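Local coordinates for protein endo-pectate lyase (Erwinia chrysanthemi, PDB 3B4N) that cleaves the alpha-1,4-linked galacturonan of pectate by calcium-dependent elimination, and probably also attacks highly methylated pectins, in an endo fashion, at residues D223-N229 / G248-C254; V268-N274 / S294-K299. Residue numbers count along the deposited sequence, not the author numbering.

Interaction 1: D223-N229 / G248-C254; sequences DKVLQHN and GKLWRSC
L226, L250, V225 and W251 form the apolar centre, where two neighbouring rungs of a right-handed parallel beta-helix stack in register. L226 (mt) sets CD1 4.0 Å from L250 CD1 and CB 4.1 Å from W251 CD1, while V225 CB lies 4.4 Å from L250 CD1. Corners at V225-L226 and at L250 interrupt the strands, V225 (phi/psi -90/-53) beside L250 (-75/-46), so the chain before and after belongs to different faces of the coil. Pairing is parallel, D223 with G248 through N229 with C254, at CA–CA distances of 4.0 to 5.6 Å. The backbone ladder runs K249 N to D223 O (3.1 Å), V225 N to K249 O (2.9 Å), L226 N to L250 O (2.8 Å), R252 N to L226 O (3.1 Å), H228 N to R252 O (3.2 Å) and C254 N to H228 O (3.0 Å). H228 and W251, both chi1 t, meet rim to rim with planes at 79°, and W251 NE1 donates to H228 ND1 (3.0 Å). K224 and K249 point to the same side as Q227 and R252; K224 CB packs 3.8 Å from K249 CG, and K224 NZ is hydrogen-bonded to D195, a zinc ligand. At the edge a water donates to D223 OD1 (2.9 Å) and accepts a weak bond from K249 NZ (3.3 Å). The indole bond implies that H228 ND1 is unprotonated: the two nitrogens satisfy each other between adjacent coils, while NE2 is hydrogen-bonded to S233.

Interaction 2: V268-N274 / S294-K299; sequences VTSATVN and SGLKIK
Segments 268-274 and 294-299 run side by side as successive rungs of the right-handed parallel beta-helix, the axes of strands 271-274 and 296-298 only 4.7 Å apart and 7° from parallel. S270 pairs with G295, A271 with L296, T272 with K297, V273 with I298 and N274 with K299, at CA–CA distances of 4.5 to 5.2 Å. The strand bonds alternate in direction: A271 N to G295 O (3.2 Å), K297 N to A271 O (3.0 Å), V273 N to K297 O (2.8 Å) and K299 N to V273 O (2.9 Å). Before them, S294 N donates to V268 O (3.0 Å), and both chains bend through T269-S270 and S294-G295. G295 adopts phi/psi 69/24, and a CB there would clash with T269 O; without one, its CA approaches T269 O to 3.5 Å in a CA-H...O contact.

A271, V273, L296 and I298 point to one face, which faces the interior of the beta-helix, L296 and I298 also touching I280 of strand 276-284. A271 CB lies 4.1 Å from L296 CD1 (L296 tp), and V273 CB 4.1 Å from I298 CG1 (I298 mt), so aliphatic side chains of successive coils line up in rows. T272 and K297 occupy the other face; T272 OG1 stands 3.9 Å from K297 CB and is hydrogen-bonded to N240 of the preceding coil, while the extended K297 chain leads away. Water joins the bends: S294 OG contacts two waters, one 3.1 Å from V268 O and the other 2.7 Å from T269 O, and a third water lies 2.9 Å from both S270 OG and G295 O.

Both interactions belong to one right-handed parallel beta-helix, their centres about 16 Å apart, and they follow in series, interaction 1 closing before interaction 2 opens. They lie in different sheets: 223-229 and 248-254 on strands 224-228 and 246-253 of the mixed sheet, 268-274 and 294-299 on strands 271-274 and 290-298 of the curled parallel sheet. The two meet where L250 CD2 packs against V268 CG2 at 4.2 Å. Interaction 1 borders the metal-binding region, with the side chain of K224 about 4 Å from a bound zinc ion, whereas in interaction 2 V273 is about 10 Å from the calcium ligand N213 (side chain to side chain); the same coiling thus extends from the metal sites towards later rungs.

Interaction 1: D223-N229 / G248-C254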
loop_
_atom_site.group_PDB
_atom_site.type_symbol
_atom_site.label_atom_id
_atom_site.label_comp_id
_atom_site.label_asym_id
_atom_site.label_seq_id
_atom_site.Cartn_x
_atom_site.Cartn_y
_atom_site.Cartn_z
ATOM N N ASP A 223 9.430 9.809 2.392
ATOM C CA ASP A 223 9.492 10.160 0.984
ATOM C C ASP A 223 8.418 9.341 0.274
ATOM O O ASP A 223 7.301 9.231 0.770
ATOM C CB ASP A 223 10.892 9.854 0.437
ATOM C CG ASP A 223 11.184 10.546 -0.891
ATOM O OD1 ASP A 223 10.270 11.148 -1.496
ATOM O OD2 ASP A 223 12.351 10.476 -1.337
ATOM N N LYS A 224 8.738 8.744 -0.865
ATOM C CA LYS A 224 7.718 7.994 -1.584
ATOM C C LYS A 224 7.424 6.602 -1.044
ATOM O O LYS A 224 8.272 5.955 -0.434
ATOM C CB LYS A 224 8.078 7.899 -3.075
ATOM C CG LYS A 224 9.124 6.854 -3.439
ATOM C CD LYS A 224 10.484 7.130 -2.812
ATOM C CE LYS A 224 11.531 6.179 -3.385
ATOM N NZ LYS A 224 12.809 6.207 -2.615
ATOM N N VAL A 225 6.193 6.161 -1.272
ATOM C CA VAL A 225 5.758 4.830 -0.879
ATOM C C VAL A 225 6.052 3.901 -2.059
ATOM O O VAL A 225 6.731 2.873 -1.902
ATOM C CB VAL A 225 4.247 4.812 -0.568
ATOM C CG1 VAL A 225 3.783 3.397 -0.286
ATOM C CG2 VAL A 225 3.972 5.697 0.650
ATOM N N LEU A 226 5.567 4.287 -3.236
ATOM C CA LEU A 226 5.761 3.501 -4.449
ATOM C C LEU A 226 6.694 4.213 -5.429
ATOM O O LEU A 226 6.433 5.345 -5.855
ATOM C CB LEU A 226 4.397 3.224 -5.112
ATOM C CG LEU A 226 3.336 2.607 -4.186
ATOM C CD1 LEU A 226 1.978 2.546 -4.894
ATOM C CD2 LEU A 226 3.770 1.223 -3.746
ATOM N N GLN A 227 7.800 3.547 -5.761
ATOM C CA GLN A 227 8.781 4.079 -6.705
ATOM C C GLN A 227 8.544 3.370 -8.036
ATOM O O GLN A 227 8.321 2.163 -8.063
ATOM C CB GLN A 227 10.197 3.801 -6.193
ATOM C CG GLN A 227 11.323 4.259 -7.117
ATOM C CD GLN A 227 11.357 5.763 -7.324
ATOM O OE1 GLN A 227 10.864 6.535 -6.500
ATOM N NE2 GLN A 227 11.962 6.187 -8.428
ATOM N N HIS A 228 8.595 4.109 -9.131
ATOM C CA HIS A 228 8.312 3.527 -10.441
ATOM C C HIS A 228 9.418 3.922 -11.415
ATOM O O HIS A 228 9.553 5.101 -11.779
ATOM C CB HIS A 228 6.931 4.045 -10.872
ATOM C CG HIS A 228 6.335 3.349 -12.052
ATOM N ND1 HIS A 228 4.970 3.301 -12.251
ATOM C CD2 HIS A 228 6.896 2.766 -13.139
ATOM C CE1 HIS A 228 4.720 2.721 -13.414
ATOM N NE2 HIS A 228 5.871 2.388 -13.971
ATOM N N ASN A 229 10.204 2.921 -11.816
ATOM C CA ASN A 229 11.360 3.112 -12.699
ATOM C C ASN A 229 11.221 2.592 -14.121
ATOM O O ASN A 229 11.805 3.157 -15.046
ATOM C CB ASN A 229 12.595 2.428 -12.100
ATOM C CG ASN A 229 12.925 2.910 -10.706
ATOM O OD1 ASN A 229 13.324 2.119 -9.849
ATOM N ND2 ASN A 229 12.779 4.204 -10.470
ATOM N N GLY A 248 5.565 11.051 2.503
ATOM C CA GLY A 248 6.022 12.037 1.539
ATOM C C GLY A 248 5.023 12.044 0.394
ATOM O O GLY A 248 4.325 13.030 0.170
ATOM N N LYS A 249 4.963 10.944 -0.349
ATOM C CA LYS A 249 4.005 10.825 -1.441
ATOM C C LYS A 249 3.697 9.363 -1.697
ATOM O O LYS A 249 4.462 8.480 -1.315
ATOM C CB LYS A 249 4.517 11.503 -2.719
ATOM C CG LYS A 249 5.831 11.006 -3.236
ATOM C CD LYS A 249 6.160 11.646 -4.599
ATOM C CE LYS A 249 6.334 13.162 -4.517
ATOM N NZ LYS A 249 7.528 13.575 -3.719
ATOM N N LEU A 250 2.557 9.103 -2.324
ATOM C CA LEU A 250 2.161 7.734 -2.612
ATOM C C LEU A 250 2.942 7.128 -3.765
ATOM O O LEU A 250 3.427 6.002 -3.662
ATOM C CB LEU A 250 0.666 7.679 -2.937
ATOM C CG LEU A 250 0.107 6.345 -3.450
ATOM C CD1 LEU A 250 0.276 5.244 -2.402
ATOM C CD2 LEU A 250 -1.357 6.536 -3.812
ATOM N N TRP A 251 3.089 7.879 -4.850
ATOM C CA TRP A 251 3.755 7.355 -6.040
ATOM C C TRP A 251 4.529 8.421 -6.771
ATOM O O TRP A 251 4.070 9.559 -6.907
ATOM C CB TRP A 251 2.690 6.768 -6.974
ATOM C CG TRP A 251 3.152 6.338 -8.338
ATOM C CD1 TRP A 251 3.550 5.080 -8.716
ATOM C CD2 TRP A 251 3.132 7.127 -9.532
ATOM N NE1 TRP A 251 3.762 5.041 -10.078
ATOM C CE2 TRP A 251 3.511 6.283 -10.602
ATOM C CE3 TRP A 251 2.822 8.466 -9.802
ATOM C CZ2 TRP A 251 3.587 6.736 -11.923
ATOM C CZ3 TRP A 251 2.898 8.916 -11.119
ATOM C CH2 TRP A 251 3.278 8.052 -12.161
ATOM N N ARG A 252 5.713 8.046 -7.237
ATOM C CA ARG A 252 6.541 8.958 -8.002
ATOM C C ARG A 252 7.142 8.267 -9.214
ATOM O O ARG A 252 7.769 7.207 -9.102
ATOM C CB ARG A 252 7.678 9.515 -7.142
ATOM C CG ARG A 252 8.560 10.553 -7.849
ATOM C CD ARG A 252 7.753 11.770 -8.323
ATOM N NE ARG A 252 8.605 12.934 -8.596
ATOM C CZ ARG A 252 8.924 13.384 -9.807
ATOM N NH1 ARG A 252 9.706 14.455 -9.935
ATOM N NH2 ARG A 252 8.461 12.780 -10.892
ATOM N N SER A 253 6.909 8.850 -10.380
ATOM C CA SER A 253 7.528 8.359 -11.600
ATOM C C SER A 253 8.944 8.906 -11.418
ATOM O O SER A 253 9.116 10.097 -11.188
ATOM C CB SER A 253 6.888 9.009 -12.817
ATOM O OG SER A 253 7.647 8.730 -13.980
ATOM N N CYS A 254 9.959 8.053 -11.502
ATOM C CA CYS A 254 11.323 8.518 -11.282
ATOM C C CYS A 254 11.632 9.848 -11.967
ATOM O O CYS A 254 11.533 9.968 -13.183
ATOM C CB CYS A 254 12.310 7.465 -11.747
ATOM S SG CYS A 254 13.964 7.766 -11.061
HETATM O O HOH W 1 9.654 11.105 -4.299
#

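Interaction 2: V268-N274 / S294-K299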
loop_
_atom_site.group_PDB
_atom_site.type_symbol
_atom_site.label_atom_id
_atom_site.label_comp_id
_atom_site.label_asym_id
_atom_site.label_seq_id
_atom_site.Cartn_x
_atom_site.Cartn_y
_atom_site.Cartn_z
ATOM N N VAL A 268 -5.034 4.527 -9.620
ATOM C CA VAL A 268 -5.519 4.384 -8.254
ATOM C C VAL A 268 -7.040 4.295 -8.305
ATOM O O VAL A 268 -7.699 5.181 -8.861
ATOM C CB VAL A 268 -5.140 5.594 -7.361
ATOM C CG1 VAL A 268 -5.765 5.433 -5.970
ATOM C CG2 VAL A 268 -3.637 5.703 -7.236
ATOM N N THR A 269 -7.602 3.239 -7.726
ATOM C CA THR A 269 -9.054 3.090 -7.699
ATOM C C THR A 269 -9.607 3.075 -6.275
ATOM O O THR A 269 -10.793 3.304 -6.076
ATOM C CB THR A 269 -9.523 1.802 -8.390
ATOM O OG1 THR A 269 -9.017 0.671 -7.675
ATOM C CG2 THR A 269 -9.043 1.755 -9.840
ATOM N N SER A 270 -8.761 2.792 -5.291
ATOM C CA SER A 270 -9.194 2.767 -3.896
ATOM C C SER A 270 -7.996 2.798 -2.954
ATOM O O SER A 270 -7.201 1.848 -2.906
ATOM C CB SER A 270 -10.029 1.514 -3.621
ATOM O OG SER A 270 -10.451 1.479 -2.265
ATOM N N ALA A 271 -7.882 3.883 -2.197
ATOM C CA ALA A 271 -6.792 4.046 -1.246
ATOM C C ALA A 271 -7.208 5.058 -0.199
ATOM O O ALA A 271 -8.058 5.916 -0.455
ATOM C CB ALA A 271 -5.524 4.508 -1.958
ATOM N N THR A 272 -6.604 4.949 0.979
ATOM C CA THR A 272 -6.906 5.838 2.085
ATOM C C THR A 272 -5.645 6.346 2.752
ATOM O O THR A 272 -4.717 5.582 3.001
ATOM C CB THR A 272 -7.745 5.116 3.178
ATOM O OG1 THR A 272 -9.050 4.833 2.668
ATOM C CG2 THR A 272 -7.866 5.984 4.429
ATOM N N VAL A 273 -5.605 7.648 3.023
ATOM C CA VAL A 273 -4.480 8.224 3.739
ATOM C C VAL A 273 -5.052 8.644 5.089
ATOM O O VAL A 273 -5.798 9.623 5.177
ATOM C CB VAL A 273 -3.886 9.461 3.034
ATOM C CG1 VAL A 273 -2.730 10.023 3.863
ATOM C CG2 VAL A 273 -3.379 9.078 1.647
ATOM N N ASN A 274 -4.758 7.865 6.123
ATOM C CA ASN A 274 -5.233 8.182 7.469
ATOM C C ASN A 274 -4.014 8.638 8.249
ATOM O O ASN A 274 -3.446 7.903 9.056
ATOM C CB ASN A 274 -5.880 6.968 8.139
ATOM C CG ASN A 274 -6.724 7.357 9.353
ATOM O OD1 ASN A 274 -7.302 8.445 9.395
ATOM N ND2 ASN A 274 -6.810 6.465 10.335
ATOM N N SER A 294 -8.965 7.923 -8.540
ATOM C CA SER A 294 -10.328 8.023 -8.023
ATOM C C SER A 294 -10.417 7.090 -6.817
ATOM O O SER A 294 -9.536 6.248 -6.610
ATOM C CB SER A 294 -11.364 7.634 -9.089
ATOM O OG SER A 294 -11.233 6.286 -9.508
ATOM N N GLY A 295 -11.466 7.252 -6.018
ATOM C CA GLY A 295 -11.630 6.417 -4.842
ATOM C C GLY A 295 -10.601 6.702 -3.765
ATOM O O GLY A 295 -10.324 5.839 -2.930
ATOM N N LEU A 296 -10.045 7.909 -3.776
ATOM C CA LEU A 296 -9.029 8.300 -2.805
ATOM C C LEU A 296 -9.633 9.064 -1.637
ATOM O O LEU A 296 -10.305 10.074 -1.829
ATOM C CB LEU A 296 -7.963 9.160 -3.485
ATOM C CG LEU A 296 -6.832 9.709 -2.613
ATOM C CD1 LEU A 296 -5.997 8.578 -2.033
ATOM C CD2 LEU A 296 -5.957 10.605 -3.474
ATOM N N LYS A 297 -9.398 8.571 -0.428
ATOM C CA LYS A 297 -9.918 9.202 0.781
ATOM C C LYS A 297 -8.744 9.707 1.598
ATOM O O LYS A 297 -7.774 8.988 1.822
ATOM C CB LYS A 297 -10.741 8.197 1.592
ATOM C CG LYS A 297 -11.962 7.679 0.843
ATOM C CD LYS A 297 -12.741 6.668 1.663
ATOM C CE LYS A 297 -13.928 6.139 0.874
ATOM N NZ LYS A 297 -14.672 5.087 1.620
ATOM N N ILE A 298 -8.817 10.957 2.036
ATOM C CA ILE A 298 -7.726 11.536 2.796
ATOM C C ILE A 298 -8.227 12.211 4.066
ATOM O O ILE A 298 -9.172 13.002 4.036
ATOM C CB ILE A 298 -6.957 12.566 1.930
ATOM C CG1 ILE A 298 -6.344 11.857 0.709
ATOM C CG2 ILE A 298 -5.868 13.237 2.769
ATOM C CD1 ILE A 298 -5.737 12.798 -0.327
ATOM N N LYS A 299 -7.590 11.889 5.183
ATOM C CA LYS A 299 -7.969 12.469 6.466
ATOM C C LYS A 299 -7.969 13.996 6.385
ATOM O O LYS A 299 -6.984 14.609 5.966
ATOM C CB LYS A 299 -6.996 12.002 7.548
ATOM C CG LYS A 299 -7.185 12.660 8.905
ATOM C CD LYS A 299 -6.138 12.158 9.883
ATOM C CE LYS A 299 -6.209 12.898 11.207
ATOM N NZ LYS A 299 -5.106 12.483 12.116
HETATM O O HOH W 2 -9.246 6.045 -11.411
HETATM O O HOH W 3 -12.460 4.375 -7.882
HETATM O O HOH W 4 -12.147 3.816 -1.924
#